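PDB 5LPE: kallikrein-10 from Homo sapiens, which is a secreted, zymogen-like serine peptidase of the kallikrein family that is inhibited by zinc and has a tumour-suppressor role in breast and prostate cancer. Local coordinates for residues W38-A43 / E195-I200; A42-N47 / E93-L98. All coordinates share one frame; numbering follows the deposited sequence.

Interaction 1 (W38-A43 / E195-I200)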
loop_
_atom_site.group_PDB
_atom_site.type_symbol
_atom_site.label_atom_id
_atom_site.label_comp_id
_atom_site.label_asym_id
_atom_site.label_seq_id
_atom_site.Cartn_x
_atom_site.Cartn_y
_atom_site.Cartn_z
ATOM N N TRP A 38 -1.866 13.627 4.136
ATOM C CA TRP A 38 -1.024 12.939 3.167
ATOM C C TRP A 38 -1.363 11.465 3.039
ATOM O O TRP A 38 -1.528 10.760 4.037
ATOM C CB TRP A 38 0.442 13.059 3.530
ATOM C CG TRP A 38 0.985 14.405 3.315
ATOM C CD1 TRP A 38 1.080 15.399 4.231
ATOM C CD2 TRP A 38 1.531 14.920 2.093
ATOM N NE1 TRP A 38 1.663 16.501 3.662
ATOM C CE2 TRP A 38 1.941 16.235 2.347
ATOM C CE3 TRP A 38 1.725 14.384 0.809
ATOM C CZ2 TRP A 38 2.526 17.029 1.371
ATOM C CZ3 TRP A 38 2.295 15.173 -0.156
ATOM C CH2 TRP A 38 2.696 16.479 0.126
ATOM N N VAL A 39 -1.418 11.002 1.791
ATOM C CA VAL A 39 -1.664 9.607 1.465
ATOM C C VAL A 39 -0.502 9.120 0.617
ATOM O O VAL A 39 0.025 9.868 -0.210
ATOM C CB VAL A 39 -3.003 9.415 0.734
ATOM C CG1 VAL A 39 -3.196 7.951 0.342
ATOM C CG2 VAL A 39 -4.144 9.872 1.601
ATOM N N LEU A 40 -0.071 7.886 0.851
ATOM C CA LEU A 40 1.021 7.312 0.092
ATOM C C LEU A 40 0.518 6.112 -0.685
ATOM O O LEU A 40 -0.245 5.291 -0.166
ATOM C CB LEU A 40 2.190 6.896 0.972
ATOM C CG LEU A 40 3.392 6.308 0.213
ATOM C CD1 LEU A 40 4.574 7.231 0.162
ATOM C CD2 LEU A 40 3.812 5.071 0.918
ATOM N N THR A 41 0.975 6.015 -1.928
ATOM C CA THR A 41 0.557 4.970 -2.837
ATOM C C THR A 41 1.660 4.757 -3.869
ATOM O O THR A 41 2.680 5.449 -3.873
ATOM C CB THR A 41 -0.779 5.340 -3.494
ATOM O OG1 THR A 41 -1.197 4.288 -4.372
ATOM C CG2 THR A 41 -0.657 6.640 -4.269
ATOM N N ALA A 42 1.432 3.799 -4.761
ATOM C CA ALA A 42 2.398 3.510 -5.806
ATOM C C ALA A 42 2.384 4.615 -6.849
ATOM O O ALA A 42 1.324 5.106 -7.236
ATOM C CB ALA A 42 2.089 2.161 -6.449
ATOM N N ALA A 43 3.577 5.006 -7.307
ATOM C CA ALA A 43 3.670 6.002 -8.370
ATOM C C ALA A 43 2.907 5.586 -9.626
ATOM O O ALA A 43 2.331 6.446 -10.305
ATOM C CB ALA A 43 5.131 6.278 -8.710
ATOM N N GLU A 195 1.365 -3.372 13.164
ATOM C CA GLU A 195 0.762 -2.031 13.083
ATOM C C GLU A 195 1.771 -0.952 12.680
ATOM O O GLU A 195 1.717 0.192 13.147
ATOM C CB GLU A 195 0.058 -1.678 14.391
ATOM C CG GLU A 195 -1.285 -2.384 14.539
ATOM C CD GLU A 195 -2.384 -1.390 14.716
ATOM O OE1 GLU A 195 -3.516 -1.792 15.041
ATOM O OE2 GLU A 195 -2.107 -0.189 14.525
ATOM N N THR A 196 2.699 -1.351 11.815
ATOM C CA THR A 196 3.598 -0.491 11.057
ATOM C C THR A 196 3.374 -0.724 9.560
ATOM O O THR A 196 2.902 -1.783 9.139
ATOM C CB THR A 196 5.081 -0.765 11.412
ATOM O OG1 THR A 196 5.177 -2.034 12.062
ATOM C CG2 THR A 196 5.680 0.305 12.329
ATOM N N LEU A 197 3.743 0.277 8.760
ATOM C CA LEU A 197 3.640 0.220 7.311
ATOM C C LEU A 197 5.011 -0.170 6.789
ATOM O O LEU A 197 5.936 0.640 6.812
ATOM C CB LEU A 197 3.240 1.582 6.757
ATOM C CG LEU A 197 3.155 1.744 5.253
ATOM C CD1 LEU A 197 1.812 1.216 4.761
ATOM C CD2 LEU A 197 3.316 3.197 4.977
ATOM N N GLN A 198 5.161 -1.408 6.344
ATOM C CA GLN A 198 6.435 -1.785 5.770
ATOM C C GLN A 198 6.470 -1.743 4.238
ATOM O O GLN A 198 7.566 -1.713 3.667
ATOM C CB GLN A 198 6.832 -3.172 6.299
ATOM C CG GLN A 198 7.157 -3.184 7.812
ATOM C CD GLN A 198 8.474 -2.490 8.143
ATOM O OE1 GLN A 198 9.315 -2.274 7.270
ATOM N NE2 GLN A 198 8.651 -2.133 9.398
ATOM N N GLY A 199 5.331 -1.659 3.548
ATOM C CA GLY A 199 5.381 -1.758 2.102
ATOM C C GLY A 199 4.153 -1.229 1.399
ATOM O O GLY A 199 3.038 -1.297 1.923
ATOM N N ILE A 200 4.355 -0.763 0.171
ATOM C CA ILE A 200 3.274 -0.432 -0.753
ATOM C C ILE A 200 3.365 -1.362 -1.959
ATOM O O ILE A 200 4.435 -1.517 -2.549
ATOM C CB ILE A 200 3.334 1.043 -1.189
ATOM C CG1 ILE A 200 3.133 1.954 0.027
ATOM C CG2 ILE A 200 2.293 1.311 -2.276
ATOM C CD1 ILE A 200 1.726 2.023 0.494
#
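L197 and I200 of strand 196-200 meet L40 of strand 38-41 and the backbone at T41 and A42, where that strand ends, by van der Waals packing of apolar side chains, partly on backbone. L197 comes first and contributes little: its CD2 approaches CD2 of L40 at 4.5 Å, methyl to methyl. Next come Q198 and G199, which both face L191 in a classic beta bulge. The extra residue of the bulge is consistent with L197 and I200, three positions apart, both directing CB toward strand 38-41. I200 does most of the packing, with its two branches parted. The CG1 arm goes to L40, whose CG stands anti to its backbone N (chi1 -179°) and so carries CD2 across to I200 CG1 at 3.3 Å, with I200 CD1 also nearby. The CG2 methyl turns instead to the backbone beyond L40, 3.6 Å from A42 N and 3.8 Å from T41 C. Strand axes 8.3 Å apart and inclined at 58° fit packing between sheets, and the strands do belong to different six-stranded antiparallel barrels of the trypsin fold. V32 of strand 26-35 touches both L197 and I200, while L98 of strand 97-101 lies against L40.

Interaction 2 (A42-N47 / E93-L98). With ZN (zinc ion), chain F.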
loop_
_atom_site.group_PDB
_atom_site.type_symbol
_atom_site.label_atom_id
_atom_site.label_comp_id
_atom_site.label_asym_id
_atom_site.label_seq_id
_atom_site.Cartn_x
_atom_site.Cartn_y
_atom_site.Cartn_z
ATOM N N ALA A 42 1.432 3.799 -4.761
ATOM C CA ALA A 42 2.398 3.510 -5.806
ATOM C C ALA A 42 2.384 4.615 -6.849
ATOM O O ALA A 42 1.324 5.106 -7.236
ATOM C CB ALA A 42 2.089 2.161 -6.449
ATOM N N ALA A 43 3.577 5.006 -7.307
ATOM C CA ALA A 43 3.670 6.002 -8.370
ATOM C C ALA A 43 2.907 5.586 -9.626
ATOM O O ALA A 43 2.331 6.446 -10.305
ATOM C CB ALA A 43 5.131 6.278 -8.710
ATOM N N HIS A 44 2.856 4.281 -9.947
ATOM C CA HIS A 44 2.192 3.865 -11.186
ATOM C C HIS A 44 0.710 4.188 -11.185
ATOM O O HIS A 44 0.053 3.992 -12.212
ATOM C CB HIS A 44 2.375 2.365 -11.464
ATOM C CG HIS A 44 1.544 1.469 -10.594
ATOM N ND1 HIS A 44 2.101 0.555 -9.725
ATOM C CD2 HIS A 44 0.201 1.338 -10.467
ATOM C CE1 HIS A 44 1.138 -0.089 -9.091
ATOM N NE2 HIS A 44 -0.026 0.370 -9.521
ATOM N N CYS A 45 0.175 4.638 -10.050
ATOM C CA CYS A 45 -1.195 5.113 -9.911
ATOM C C CYS A 45 -1.351 6.583 -10.276
ATOM O O CYS A 45 -2.453 7.128 -10.136
ATOM C CB CYS A 45 -1.673 4.911 -8.473
ATOM S SG CYS A 45 -1.536 3.237 -7.838
ATOM N N GLY A 46 -0.279 7.233 -10.724
ATOM C CA GLY A 46 -0.264 8.676 -10.888
ATOM C C GLY A 46 -0.737 9.207 -12.224
ATOM O O GLY A 46 -0.382 10.327 -12.594
ATOM N N ASN A 47 -1.531 8.417 -12.955
ATOM C CA ASN A 47 -2.183 8.923 -14.162
ATOM C C ASN A 47 -2.825 10.276 -13.889
ATOM O O ASN A 47 -2.619 11.235 -14.644
ATOM C CB ASN A 47 -3.238 7.929 -14.666
ATOM C CG ASN A 47 -2.766 6.481 -14.614
ATOM O OD1 ASN A 47 -2.749 5.862 -13.544
ATOM N ND2 ASN A 47 -2.395 5.931 -15.768
ATOM N N GLU A 93 10.008 0.911 -11.040
ATOM C CA GLU A 93 11.004 0.873 -9.990
ATOM C C GLU A 93 10.997 2.200 -9.238
ATOM O O GLU A 93 10.901 3.271 -9.854
ATOM C CB GLU A 93 12.369 0.505 -10.584
ATOM C CG GLU A 93 12.385 -0.832 -11.418
ATOM C CD GLU A 93 11.525 -2.021 -10.859
ATOM O OE1 GLU A 93 11.136 -2.901 -11.675
ATOM O OE2 GLU A 93 11.256 -2.115 -9.631
ATOM N N HIS A 94 11.061 2.107 -7.900
ATOM C CA HIS A 94 10.817 3.229 -6.987
ATOM C C HIS A 94 9.396 3.774 -7.123
ATOM O O HIS A 94 9.185 4.989 -7.075
ATOM C CB HIS A 94 11.813 4.382 -7.188
ATOM C CG HIS A 94 13.233 4.067 -6.826
ATOM N ND1 HIS A 94 13.612 3.650 -5.567
ATOM C CD2 HIS A 94 14.373 4.150 -7.555
ATOM C CE1 HIS A 94 14.922 3.474 -5.540
ATOM N NE2 HIS A 94 15.406 3.767 -6.736
ATOM N N ASP A 95 8.387 2.906 -7.264
ATOM C CA ASP A 95 7.065 3.476 -7.516
ATOM C C ASP A 95 6.429 3.747 -6.163
ATOM O O ASP A 95 5.858 2.864 -5.525
ATOM C CB ASP A 95 6.186 2.608 -8.419
ATOM C CG ASP A 95 6.047 1.187 -7.950
ATOM O OD1 ASP A 95 6.850 0.757 -7.089
ATOM O OD2 ASP A 95 5.138 0.494 -8.476
ATOM N N LEU A 96 6.460 5.025 -5.809
ATOM C CA LEU A 96 5.947 5.617 -4.590
ATOM C C LEU A 96 5.445 6.988 -4.988
ATOM O O LEU A 96 6.090 7.684 -5.771
ATOM C CB LEU A 96 7.034 5.757 -3.525
ATOM C CG LEU A 96 6.839 4.948 -2.255
ATOM C CD1 LEU A 96 6.568 3.515 -2.617
ATOM C CD2 LEU A 96 8.073 5.090 -1.394
ATOM N N MET A 97 4.296 7.369 -4.467
ATOM C CA MET A 97 3.746 8.675 -4.786
ATOM C C MET A 97 3.050 9.172 -3.531
ATOM O O MET A 97 2.336 8.407 -2.867
ATOM C CB MET A 97 2.786 8.576 -5.977
ATOM C CG MET A 97 2.155 9.857 -6.411
ATOM S SD MET A 97 0.999 9.651 -7.801
ATOM C CE MET A 97 -0.102 8.386 -7.198
ATOM N N LEU A 98 3.288 10.430 -3.184
ATOM C CA LEU A 98 2.632 11.041 -2.043
ATOM C C LEU A 98 1.518 11.934 -2.567
ATOM O O LEU A 98 1.754 12.806 -3.413
ATOM C CB LEU A 98 3.632 11.796 -1.162
ATOM C CG LEU A 98 4.349 10.794 -0.245
ATOM C CD1 LEU A 98 5.652 11.309 0.308
ATOM C CD2 LEU A 98 3.417 10.357 0.889
HETATM ZN ZN ZN F . 4.084 0.067 -10.193
#
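H44 and D95 are joined through the zinc ion, which is bound by H44 ND1 and D95 OD2, each at 2.1 Å. The angle ND1–zinc–OD2 is about 105°, near tetrahedral, and D92 supplies the third protein ligand. The two side chains lie alongside each other and point the same way, with ring and carboxylate planes 44° apart; CG of H44 sits between its own backbone N and carbonyl carbon (chi1 75°), which brings the ring beside D95. ND1 and OD2 are 3.3 Å apart, yet both are metal ligands and form no hydrogen bond with each other. By similarity, H44, D95 and S187 are the catalytic triad of a chymotrypsin-like peptidase, in which the aspartate normally accepts a hydrogen bond from the histidine; here zinc bridges that pair, consistent with inhibition. H44 NE2 still hydrogen-bonds S187 OG, and D95 OD2 also bonds to S202 OG. A weak polar contact between the backbones is the CA-H...O contact from A42 CA to D95 O, 3.5 Å. Apolar packing falls to M97, extended as far as CG and SD and then bent at chi3. Its CB lies 3.6 Å from A43 CA, SD reaches G46 CA at 3.5 Å, and the terminal CE lies 4.0 Å from CB of C45, whose SG is disulfide-bonded to C29.

Overall arrangement
Both contacts start from the same piece of chain, sharing A42 and A43, and neither has an exposed residue among those that touch. Interaction 1, centred about 5 Å from the centre of the chain, is wholly buried and without polar bonds, joining the two barrels. Interaction 2 lies farther out, about 11 Å from that centre, where H44 and G46 are partly exposed, and adds a metal site to its hydrophobic packing; it stays within the N-terminal half. Their centres are 11 Å apart. Strands 38-41 and 97-101 are neighbours in one sheet, linked by a probable hydrogen bond between T41 O and M97 N.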